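PDB 2IVF: ethylbenzene dehydrogenase beta-subunit from Aromatoleum aromaticum, which is an iron-sulfur protein of the dicluster ferredoxin type, holding three iron/sulfur (SF4) clusters and one Fe3-S4 cluster that probably relay electrons. Local coordinates for residues G63-Y68 / A198-P203; E172-V177 / P216-G221; L310-T315 / S326-L331. All blocks are in the same frame, centred on the assembly; numbering follows the deposited sequence.

Contact 1 (G63-Y68 / A198-P203); sequences GYPRDY and AIYFNP. With SF4 (iron/sulfur cluster), chain S.
Two tyrosines meet rim to rim at the centre of this buried contact. Tyr64 CE2 lies 3.4 Å from Tyr200 OH, and that oxygen sits at the edge of the Tyr64 ring, near its plane. CE2 also comes within 3.6 Å of Tyr200 CE1. With centroids 5.9 Å apart and planes inclined by only 29°, neither ring covers the face of the other, so the pair is neither a T-shaped nor an offset stack. Tyr64 reaches this place with CG anti to the backbone N (chi1 178°), which carries the far end of its ring toward the strand.

The apolar part is completed by Pro65, whose CG stands 4.3 Å from Tyr200 CE1. A cis peptide bond precedes this proline, and a type II beta turn from Pro65 to Tyr68 follows.

The other partner, strand 199-202, pairs antiparallel with strand 207-210 in a two-stranded sheet within the 4Fe-4S dicluster domain, the bacterial-ferredoxin type of cluster-binding unit. Just ahead of Tyr200, the segment lines an iron/sulfur cluster: Ile199 CG1 is 3.2 Å from sulfur S3, and Ala198 CB is 4.0 Å from S2.

Polar bonding at the Tyr64 hydroxyl is directed outside the contact, to the carbonyl O of Ser91 and the backbone N of Arg52. Tyr128 packs edge-to-face with the Tyr64 ring, while Asn55 of strand 55-59 touches both tyrosines.

Contact 2 (E172-V177 / P216-G221); sequences EDNGIV and PRIEKG. With SF4 (iron/sulfur cluster), chain S.
Ile218 meets Asn174 and Ile176 through a small, sparse interface in which only 70 Å² is buried, both sides summed. The nearest approach is Ile218 CD1 to Asn174 ND2, at 4.1 Å; the two side chains pass at a slant, and the amide nitrogen meets a methyl group. Beside it, Ile176 CD1 comes to 4.4 Å from Ile218 CG1, an apolar contact at the outer range of van der Waals packing. In Ile218, chi1 (81°) sets CG1 between the backbone N and the carbonyl carbon, and the further turn at chi2 points CD1 at Asn174 ND2.

The firmer geometry lies within the loop. Asn174 OD1 accepts from Ile176 N at 3.1 Å, with an N-H...O angle of 162° and the donor tilted 28° from the carbonyl plane. This is an Asx turn: it ties the amide to the backbone and limits its rotation, leaving ND2 directed at Ile218. On its looser side, the loop opens to solvent at Glu172 and Asp173.

Helix 215-218, which carries Ile218, closes in a Schellman motif with Gly221 as C-prime residue: Gly221 N bonds to Ile218 O at 2.9 Å, and Ile222 N to Arg217 O. Arg217 is also salt-bridged to Glu107 of the alpha-subunit.

Val177, at the start of the next strand, has CG2 3.9 Å from cluster sulfur S1. Leu19 of strand 19-24 touches Asn174, Ile176 and Ile218 alike, whereas helix 33-42 meets Pro216 and Arg217.

Contact 3 (L310-T315 / S326-L331); sequences LAVLHT and SELMDL. With PO4 (phosphate ion), chain P.
Leu328 turns CG anti to its backbone N (chi1 178°), and this torsion brings its CD2 within 4.1 Å of CD2 of Leu313. The same Leu328 methyl is 3.8 Å from Val312 CG1, so one branch serves two side chains of helix 306-321. The Leu328 side chain runs nearly at right angles to that of Val312 and at a slant to that of Leu313.

Met329 supplies the second patch. Its chain bends at chi2 and again at chi3, folding the CE methyl back to lie 3.5 Å from Leu313 O and 4.0 Å from Leu313 CD2. The interface is thus apolar apart from that carbonyl oxygen, and 148 Å² is buried between the segments.

The start of helix 327-333 is held by Ser326 at the N-cap. Its OG accepts from Met329 N at 3.1 Å along a nearly straight N-H...O path of 173°, with a weak second bond from Leu328 N; OG also bonds to Glu316 of helix 306-321, linking the cap to the partner helix.

Away from this interface, His314 ND1 donates to phosphate O2, which lies at the ring edge, near its plane. The modelled distance is very short, and its exact value is doubtful. Arg317 and Arg321 also bind this ion, probably a component of the crystallisation liquor.

Leu250 and Trp254 cover Leu328 from the region of helix 246-253, and Tyr273 of the alpha-subunit packs on Met329. With short-segment axes 10.3 Å apart at closest approach and 93° between their directions, the arrangement is that of two consecutive helices joined by a short loop and packed nearly at right angles through Val312, Leu313, Leu328 and Met329.

How the contacts relate
Contacts 1 and 2 belong to the cluster-binding part of the fold, with centres 23 Å apart and nearest atoms about 6 Å apart. Their segments alternate along the chain, in the order 63-68, 172-177, 198-203, 216-221, so the two connections interlock. Both also approach the same iron/sulfur cluster, through Ala198 and Ile199 in one and Val177 in the other. Contact 3 follows in series, joining two neighbouring helices near the C-terminus; its centre is 34 Å from contact 1, on the opposite side of the chain's centre, and 30 Å from contact 2. The chain thus interweaves distant segments around a cluster, then adds a locally closed helical corner.

Contact 1 (G63-Y68 / A198-P203)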
loop_
_atom_site.group_PDB
_atom_site.type_symbol
_atom_site.label_atom_id
_atom_site.label_comp_id
_atom_site.label_asym_id
_atom_site.label_seq_id
_atom_site.Cartn_x
_atom_site.Cartn_y
_atom_site.Cartn_z
ATOM N N GLY B 63 -16.735 8.811 -7.494
ATOM C CA GLY B 63 -16.666 7.585 -8.237
ATOM C C GLY B 63 -15.742 7.701 -9.430
ATOM O O GLY B 63 -14.863 8.576 -9.500
ATOM N N TYR B 64 -15.922 6.769 -10.348
ATOM C CA TYR B 64 -15.051 6.628 -11.480
ATOM C C TYR B 64 -15.860 6.178 -12.679
ATOM O O TYR B 64 -16.571 5.224 -12.570
ATOM C CB TYR B 64 -13.961 5.600 -11.224
ATOM C CG TYR B 64 -13.084 5.430 -12.455
ATOM C CD1 TYR B 64 -12.083 6.314 -12.724
ATOM C CD2 TYR B 64 -13.356 4.462 -13.399
ATOM C CE1 TYR B 64 -11.294 6.198 -13.829
ATOM C CE2 TYR B 64 -12.576 4.330 -14.516
ATOM C CZ TYR B 64 -11.547 5.206 -14.748
ATOM O OH TYR B 64 -10.786 5.072 -15.902
ATOM N N PRO B 65 -15.779 6.880 -13.810
ATOM C CA PRO B 65 -15.179 8.182 -13.928
ATOM C C PRO B 65 -15.880 9.150 -12.996
ATOM O O PRO B 65 -16.982 8.860 -12.503
ATOM C CB PRO B 65 -15.440 8.578 -15.378
ATOM C CG PRO B 65 -15.683 7.303 -16.075
ATOM C CD PRO B 65 -16.270 6.366 -15.103
ATOM N N ARG B 66 -15.218 10.267 -12.757
ATOM C CA ARG B 66 -15.752 11.354 -11.966
ATOM C C ARG B 66 -17.204 11.689 -12.315
ATOM O O ARG B 66 -17.529 11.982 -13.455
ATOM C CB ARG B 66 -14.903 12.591 -12.169
ATOM C CG ARG B 66 -15.281 13.753 -11.245
ATOM C CD ARG B 66 -14.291 14.880 -11.328
ATOM N NE ARG B 66 -14.028 15.370 -12.674
ATOM C CZ ARG B 66 -13.283 16.440 -12.953
ATOM N NH1 ARG B 66 -12.740 17.188 -11.975
ATOM N NH2 ARG B 66 -13.122 16.810 -14.215
ATOM N N ASP B 67 -18.044 11.661 -11.285
ATOM C CA ASP B 67 -19.420 12.033 -11.348
ATOM C C ASP B 67 -20.148 11.214 -12.381
ATOM O O ASP B 67 -21.040 11.717 -12.996
ATOM C CB ASP B 67 -19.573 13.543 -11.594
ATOM C CG ASP B 67 -19.221 14.374 -10.359
ATOM O OD1 ASP B 67 -19.286 13.838 -9.249
ATOM O OD2 ASP B 67 -18.893 15.562 -10.501
ATOM N N TYR B 68 -19.782 9.948 -12.557
ATOM C CA TYR B 68 -20.465 9.082 -13.561
ATOM C C TYR B 68 -21.987 9.014 -13.353
ATOM O O TYR B 68 -22.789 8.826 -14.305
ATOM C CB TYR B 68 -19.864 7.674 -13.533
ATOM C CG TYR B 68 -20.420 6.703 -12.501
ATOM C CD1 TYR B 68 -19.887 6.604 -11.227
ATOM C CD2 TYR B 68 -21.501 5.883 -12.815
ATOM C CE1 TYR B 68 -20.388 5.710 -10.295
ATOM C CE2 TYR B 68 -22.014 4.997 -11.917
ATOM C CZ TYR B 68 -21.456 4.895 -10.649
ATOM O OH TYR B 68 -21.997 3.997 -9.792
ATOM N N ALA B 198 -18.705 2.601 -18.177
ATOM C CA ALA B 198 -17.807 1.443 -18.161
ATOM C C ALA B 198 -17.254 1.122 -19.572
ATOM O O ALA B 198 -16.701 0.050 -19.818
ATOM C CB ALA B 198 -18.524 0.233 -17.565
ATOM N N ILE B 199 -17.422 2.040 -20.515
ATOM C CA ILE B 199 -16.753 1.950 -21.808
ATOM C C ILE B 199 -15.939 3.217 -21.938
ATOM O O ILE B 199 -16.407 4.301 -21.548
ATOM C CB ILE B 199 -17.735 1.884 -23.002
ATOM C CG1 ILE B 199 -18.756 0.777 -22.852
ATOM C CG2 ILE B 199 -16.978 1.689 -24.305
ATOM C CD1 ILE B 199 -19.541 0.429 -24.197
ATOM N N TYR B 200 -14.736 3.077 -22.509
ATOM C CA TYR B 200 -13.691 4.083 -22.480
ATOM C C TYR B 200 -13.079 4.278 -23.868
ATOM O O TYR B 200 -12.651 3.327 -24.502
ATOM C CB TYR B 200 -12.551 3.678 -21.525
ATOM C CG TYR B 200 -13.021 3.314 -20.145
ATOM C CD1 TYR B 200 -13.119 4.280 -19.162
ATOM C CD2 TYR B 200 -13.465 2.031 -19.862
ATOM C CE1 TYR B 200 -13.638 3.959 -17.891
ATOM C CE2 TYR B 200 -13.975 1.703 -18.604
ATOM C CZ TYR B 200 -14.050 2.654 -17.624
ATOM O OH TYR B 200 -14.547 2.341 -16.373
ATOM N N PHE B 201 -12.991 5.519 -24.301
ATOM C CA PHE B 201 -12.413 5.819 -25.579
ATOM C C PHE B 201 -10.910 5.622 -25.536
ATOM O O PHE B 201 -10.257 6.030 -24.583
ATOM C CB PHE B 201 -12.712 7.249 -25.976
ATOM C CG PHE B 201 -12.329 7.582 -27.377
ATOM C CD1 PHE B 201 -12.755 6.795 -28.450
ATOM C CD2 PHE B 201 -11.582 8.708 -27.640
ATOM C CE1 PHE B 201 -12.400 7.119 -29.726
ATOM C CE2 PHE B 201 -11.256 9.056 -28.917
ATOM C CZ PHE B 201 -11.663 8.256 -29.975
ATOM N N ASN B 202 -10.391 5.002 -26.590
ATOM C CA ASN B 202 -8.942 4.865 -26.828
ATOM C C ASN B 202 -8.621 5.849 -27.959
ATOM O O ASN B 202 -8.967 5.626 -29.115
ATOM C CB ASN B 202 -8.617 3.427 -27.201
ATOM C CG ASN B 202 -7.166 3.203 -27.522
ATOM O OD1 ASN B 202 -6.485 4.093 -28.011
ATOM N ND2 ASN B 202 -6.679 1.994 -27.244
ATOM N N PRO B 203 -8.021 6.983 -27.613
ATOM C CA PRO B 203 -7.742 8.020 -28.583
ATOM C C PRO B 203 -6.629 7.693 -29.542
ATOM O O PRO B 203 -6.434 8.431 -30.484
ATOM C CB PRO B 203 -7.372 9.222 -27.717
ATOM C CG PRO B 203 -6.912 8.681 -26.479
ATOM C CD PRO B 203 -7.582 7.358 -26.267
HETATM FE FE1 SF4 S . -22.148 -0.300 -19.468
HETATM FE FE2 SF4 S . -22.599 -1.900 -21.507
HETATM FE FE3 SF4 S . -23.622 -2.508 -19.034
HETATM FE FE4 SF4 S . -20.918 -2.704 -19.453
HETATM S S1 SF4 S . -22.580 -3.957 -20.462
HETATM S S2 SF4 S . -21.988 -1.685 -17.680
HETATM S S3 SF4 S . -20.587 -1.035 -20.948
HETATM S S4 SF4 S . -24.223 -0.728 -20.370
#

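Contact 2 (E172-V177 / P216-G221)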
loop_
_atom_site.group_PDB
_atom_site.type_symbol
_atom_site.label_atom_id
_atom_site.label_comp_id
_atom_site.label_asym_id
_atom_site.label_seq_id
_atom_site.Cartn_x
_atom_site.Cartn_y
_atom_site.Cartn_z
ATOM N N GLU B 172 -23.541 -14.967 -26.426
ATOM C CA GLU B 172 -24.648 -15.776 -25.952
ATOM C C GLU B 172 -24.180 -16.903 -25.022
ATOM O O GLU B 172 -24.964 -17.385 -24.222
ATOM C CB GLU B 172 -25.473 -16.344 -27.110
ATOM C CG GLU B 172 -26.179 -15.283 -27.983
ATOM C CD GLU B 172 -27.322 -14.558 -27.259
ATOM O OE1 GLU B 172 -28.500 -14.758 -27.680
ATOM O OE2 GLU B 172 -27.045 -13.806 -26.278
ATOM N N ASP B 173 -22.918 -17.302 -25.094
ATOM C CA ASP B 173 -22.483 -18.444 -24.334
ATOM C C ASP B 173 -22.251 -18.077 -22.836
ATOM O O ASP B 173 -22.518 -18.885 -21.942
ATOM C CB ASP B 173 -21.271 -19.115 -25.013
ATOM C CG ASP B 173 -20.027 -18.250 -24.995
ATOM O OD1 ASP B 173 -20.182 -17.012 -25.045
ATOM O OD2 ASP B 173 -18.882 -18.796 -24.936
ATOM N N ASN B 174 -21.813 -16.850 -22.578
ATOM C CA ASN B 174 -21.445 -16.439 -21.220
ATOM C C ASN B 174 -21.846 -15.011 -20.784
ATOM O O ASN B 174 -21.511 -14.565 -19.667
ATOM C CB ASN B 174 -19.944 -16.626 -21.058
ATOM C CG ASN B 174 -19.138 -15.912 -22.140
ATOM O OD1 ASN B 174 -19.560 -14.891 -22.677
ATOM N ND2 ASN B 174 -17.978 -16.472 -22.478
ATOM N N GLY B 175 -22.546 -14.315 -21.673
ATOM C CA GLY B 175 -23.081 -12.973 -21.427
ATOM C C GLY B 175 -22.058 -11.862 -21.448
ATOM O O GLY B 175 -22.374 -10.737 -21.076
ATOM N N ILE B 176 -20.844 -12.152 -21.905
ATOM C CA ILE B 176 -19.808 -11.121 -21.988
ATOM C C ILE B 176 -20.125 -10.149 -23.108
ATOM O O ILE B 176 -20.449 -10.570 -24.261
ATOM C CB ILE B 176 -18.409 -11.735 -22.198
ATOM C CG1 ILE B 176 -18.038 -12.618 -20.987
ATOM C CG2 ILE B 176 -17.348 -10.634 -22.353
ATOM C CD1 ILE B 176 -16.717 -13.438 -21.186
ATOM N N VAL B 177 -20.093 -8.862 -22.746
ATOM C CA VAL B 177 -20.388 -7.776 -23.672
ATOM C C VAL B 177 -19.059 -7.259 -24.180
ATOM O O VAL B 177 -18.144 -7.003 -23.415
ATOM C CB VAL B 177 -21.200 -6.655 -22.993
ATOM C CG1 VAL B 177 -21.406 -5.459 -23.977
ATOM C CG2 VAL B 177 -22.516 -7.225 -22.500
ATOM N N PRO B 216 -9.876 -14.184 -22.576
ATOM C CA PRO B 216 -8.758 -15.090 -22.894
ATOM C C PRO B 216 -8.415 -16.053 -21.725
ATOM O O PRO B 216 -8.004 -17.202 -21.927
ATOM C CB PRO B 216 -7.609 -14.109 -23.124
ATOM C CG PRO B 216 -8.291 -12.906 -23.651
ATOM C CD PRO B 216 -9.440 -12.781 -22.730
ATOM N N ARG B 217 -8.610 -15.571 -20.517
ATOM C CA ARG B 217 -8.333 -16.384 -19.321
ATOM C C ARG B 217 -9.489 -17.323 -19.007
ATOM O O ARG B 217 -9.290 -18.532 -18.831
ATOM C CB ARG B 217 -8.120 -15.492 -18.110
ATOM C CG ARG B 217 -6.793 -14.788 -18.128
ATOM C CD ARG B 217 -6.741 -13.718 -17.116
ATOM N NE ARG B 217 -6.886 -14.163 -15.694
ATOM C CZ ARG B 217 -5.895 -14.225 -14.787
ATOM N NH1 ARG B 217 -4.664 -13.893 -15.088
ATOM N NH2 ARG B 217 -6.142 -14.593 -13.539
ATOM N N ILE B 218 -10.704 -16.770 -18.996
ATOM C CA ILE B 218 -11.862 -17.554 -18.647
ATOM C C ILE B 218 -12.119 -18.695 -19.665
ATOM O O ILE B 218 -12.548 -19.758 -19.288
ATOM C CB ILE B 218 -13.101 -16.681 -18.318
ATOM C CG1 ILE B 218 -13.774 -16.241 -19.549
ATOM C CG2 ILE B 218 -12.819 -15.529 -17.259
ATOM C CD1 ILE B 218 -14.801 -17.291 -19.970
ATOM N N GLU B 219 -11.826 -18.496 -20.942
ATOM C CA GLU B 219 -11.989 -19.578 -21.915
ATOM C C GLU B 219 -10.999 -20.753 -21.738
ATOM O O GLU B 219 -11.192 -21.831 -22.312
ATOM C CB GLU B 219 -11.911 -19.016 -23.321
ATOM C CG GLU B 219 -10.540 -18.599 -23.721
ATOM C CD GLU B 219 -10.549 -17.827 -25.052
ATOM O OE1 GLU B 219 -11.649 -17.543 -25.592
ATOM O OE2 GLU B 219 -9.425 -17.511 -25.512
ATOM N N LYS B 220 -9.943 -20.529 -20.961
ATOM C CA LYS B 220 -9.050 -21.562 -20.465
ATOM C C LYS B 220 -9.356 -21.988 -19.014
ATOM O O LYS B 220 -8.553 -22.667 -18.410
ATOM C CB LYS B 220 -7.595 -21.051 -20.495
ATOM C CG LYS B 220 -7.082 -20.553 -21.856
ATOM C CD LYS B 220 -7.239 -21.590 -22.948
ATOM C CE LYS B 220 -6.681 -21.071 -24.289
ATOM N NZ LYS B 220 -6.817 -22.130 -25.282
ATOM N N GLY B 221 -10.500 -21.593 -18.473
ATOM C CA GLY B 221 -10.914 -22.017 -17.129
ATOM C C GLY B 221 -10.200 -21.273 -16.027
ATOM O O GLY B 221 -10.246 -21.698 -14.863
HETATM FE FE1 SF4 S . -22.148 -0.300 -19.468
HETATM FE FE2 SF4 S . -22.599 -1.900 -21.507
HETATM FE FE3 SF4 S . -23.622 -2.508 -19.034
HETATM FE FE4 SF4 S . -20.918 -2.704 -19.453
HETATM S S1 SF4 S . -22.580 -3.957 -20.462
HETATM S S2 SF4 S . -21.988 -1.685 -17.680
HETATM S S3 SF4 S . -20.587 -1.035 -20.948
HETATM S S4 SF4 S . -24.223 -0.728 -20.370
#

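Contact 3 (L310-T315 / S326-L331)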
loop_
_atom_site.group_PDB
_atom_site.type_symbol
_atom_site.label_atom_id
_atom_site.label_comp_id
_atom_site.label_asym_id
_atom_site.label_seq_id
_atom_site.Cartn_x
_atom_site.Cartn_y
_atom_site.Cartn_z
ATOM N N LEU B 310 -29.057 -6.344 5.298
ATOM C CA LEU B 310 -28.276 -6.050 6.481
ATOM C C LEU B 310 -28.789 -6.884 7.638
ATOM O O LEU B 310 -28.007 -7.410 8.461
ATOM C CB LEU B 310 -28.300 -4.534 6.789
ATOM C CG LEU B 310 -27.614 -3.642 5.742
ATOM C CD1 LEU B 310 -27.812 -2.155 6.106
ATOM C CD2 LEU B 310 -26.118 -3.970 5.567
ATOM N N ALA B 311 -30.112 -7.042 7.706
ATOM C CA ALA B 311 -30.713 -7.802 8.778
ATOM C C ALA B 311 -30.306 -9.303 8.708
ATOM O O ALA B 311 -30.062 -9.930 9.737
ATOM C CB ALA B 311 -32.210 -7.624 8.768
ATOM N N VAL B 312 -30.251 -9.831 7.484
ATOM C CA VAL B 312 -29.852 -11.220 7.207
ATOM C C VAL B 312 -28.376 -11.367 7.616
ATOM O O VAL B 312 -28.008 -12.339 8.268
ATOM C CB VAL B 312 -30.061 -11.552 5.732
ATOM C CG1 VAL B 312 -29.436 -12.952 5.341
ATOM C CG2 VAL B 312 -31.538 -11.514 5.386
ATOM N N LEU B 313 -27.526 -10.431 7.207
ATOM C CA LEU B 313 -26.116 -10.504 7.552
ATOM C C LEU B 313 -25.938 -10.546 9.062
ATOM O O LEU B 313 -25.152 -11.338 9.572
ATOM C CB LEU B 313 -25.332 -9.337 6.997
ATOM C CG LEU B 313 -25.173 -9.308 5.466
ATOM C CD1 LEU B 313 -24.632 -8.002 4.996
ATOM C CD2 LEU B 313 -24.260 -10.461 5.011
ATOM N N HIS B 314 -26.658 -9.689 9.764
ATOM C CA HIS B 314 -26.510 -9.643 11.211
ATOM C C HIS B 314 -27.062 -10.889 11.833
ATOM O O HIS B 314 -26.456 -11.415 12.755
ATOM C CB HIS B 314 -27.095 -8.358 11.761
ATOM C CG HIS B 314 -26.259 -7.156 11.440
ATOM N ND1 HIS B 314 -25.014 -6.937 12.012
ATOM C CD2 HIS B 314 -26.441 -6.150 10.552
ATOM C CE1 HIS B 314 -24.494 -5.827 11.520
ATOM N NE2 HIS B 314 -25.333 -5.336 10.620
ATOM N N THR B 315 -28.185 -11.415 11.312
ATOM C CA THR B 315 -28.779 -12.602 11.890
ATOM C C THR B 315 -27.826 -13.785 11.704
ATOM O O THR B 315 -27.551 -14.561 12.638
ATOM C CB THR B 315 -30.133 -12.902 11.257
ATOM O OG1 THR B 315 -30.989 -11.821 11.595
ATOM C CG2 THR B 315 -30.764 -14.164 11.817
ATOM N N SER B 326 -23.870 -21.200 9.841
ATOM C CA SER B 326 -24.562 -20.437 8.833
ATOM C C SER B 326 -23.947 -20.706 7.490
ATOM O O SER B 326 -22.775 -20.429 7.280
ATOM C CB SER B 326 -24.492 -18.933 9.148
ATOM O OG SER B 326 -24.916 -18.178 8.042
ATOM N N GLU B 327 -24.717 -21.237 6.559
ATOM C CA GLU B 327 -24.220 -21.349 5.184
ATOM C C GLU B 327 -23.771 -20.029 4.644
ATOM O O GLU B 327 -22.777 -19.948 3.897
ATOM C CB GLU B 327 -25.275 -21.934 4.258
ATOM C CG GLU B 327 -24.811 -21.986 2.812
ATOM C CD GLU B 327 -25.898 -22.398 1.832
ATOM O OE1 GLU B 327 -27.047 -21.968 1.986
ATOM O OE2 GLU B 327 -25.569 -23.159 0.889
ATOM N N LEU B 328 -24.470 -18.960 5.033
ATOM C CA LEU B 328 -24.195 -17.667 4.470
ATOM C C LEU B 328 -22.845 -17.218 4.920
ATOM O O LEU B 328 -22.036 -16.779 4.114
ATOM C CB LEU B 328 -25.233 -16.603 4.866
ATOM C CG LEU B 328 -24.909 -15.207 4.315
ATOM C CD1 LEU B 328 -24.827 -15.174 2.750
ATOM C CD2 LEU B 328 -25.912 -14.200 4.803
ATOM N N MET B 329 -22.583 -17.315 6.213
ATOM C CA MET B 329 -21.279 -16.952 6.704
ATOM C C MET B 329 -20.187 -17.851 6.146
ATOM O O MET B 329 -19.112 -17.381 5.908
ATOM C CB MET B 329 -21.261 -16.871 8.209
ATOM C CG MET B 329 -22.238 -15.792 8.699
ATOM S SD MET B 329 -21.599 -14.125 8.385
ATOM C CE MET B 329 -22.996 -13.300 7.596
ATOM N N ASP B 330 -20.484 -19.119 5.933
ATOM C CA ASP B 330 -19.507 -20.032 5.352
ATOM C C ASP B 330 -19.124 -19.557 3.953
ATOM O O ASP B 330 -17.944 -19.549 3.572
ATOM C CB ASP B 330 -20.106 -21.430 5.248
ATOM C CG ASP B 330 -20.198 -22.169 6.582
ATOM O OD1 ASP B 330 -19.554 -21.807 7.572
ATOM O OD2 ASP B 330 -20.899 -23.202 6.618
ATOM N N LEU B 331 -20.140 -19.144 3.187
ATOM C CA LEU B 331 -19.981 -18.643 1.819
ATOM C C LEU B 331 -19.196 -17.349 1.805
ATOM O O LEU B 331 -18.334 -17.150 0.955
ATOM C CB LEU B 331 -21.337 -18.429 1.153
ATOM C CG LEU B 331 -22.132 -19.678 0.844
ATOM C CD1 LEU B 331 -23.536 -19.295 0.383
ATOM C CD2 LEU B 331 -21.381 -20.505 -0.206
HETATM P P PO4 P . -24.355 -9.031 14.702
HETATM O O1 PO4 P . -24.777 -10.467 14.407
HETATM O O2 PO4 P . -23.745 -8.449 13.420
HETATM O O3 PO4 P . -25.547 -8.189 15.139
HETATM O O4 PO4 P . -23.315 -9.044 15.803
#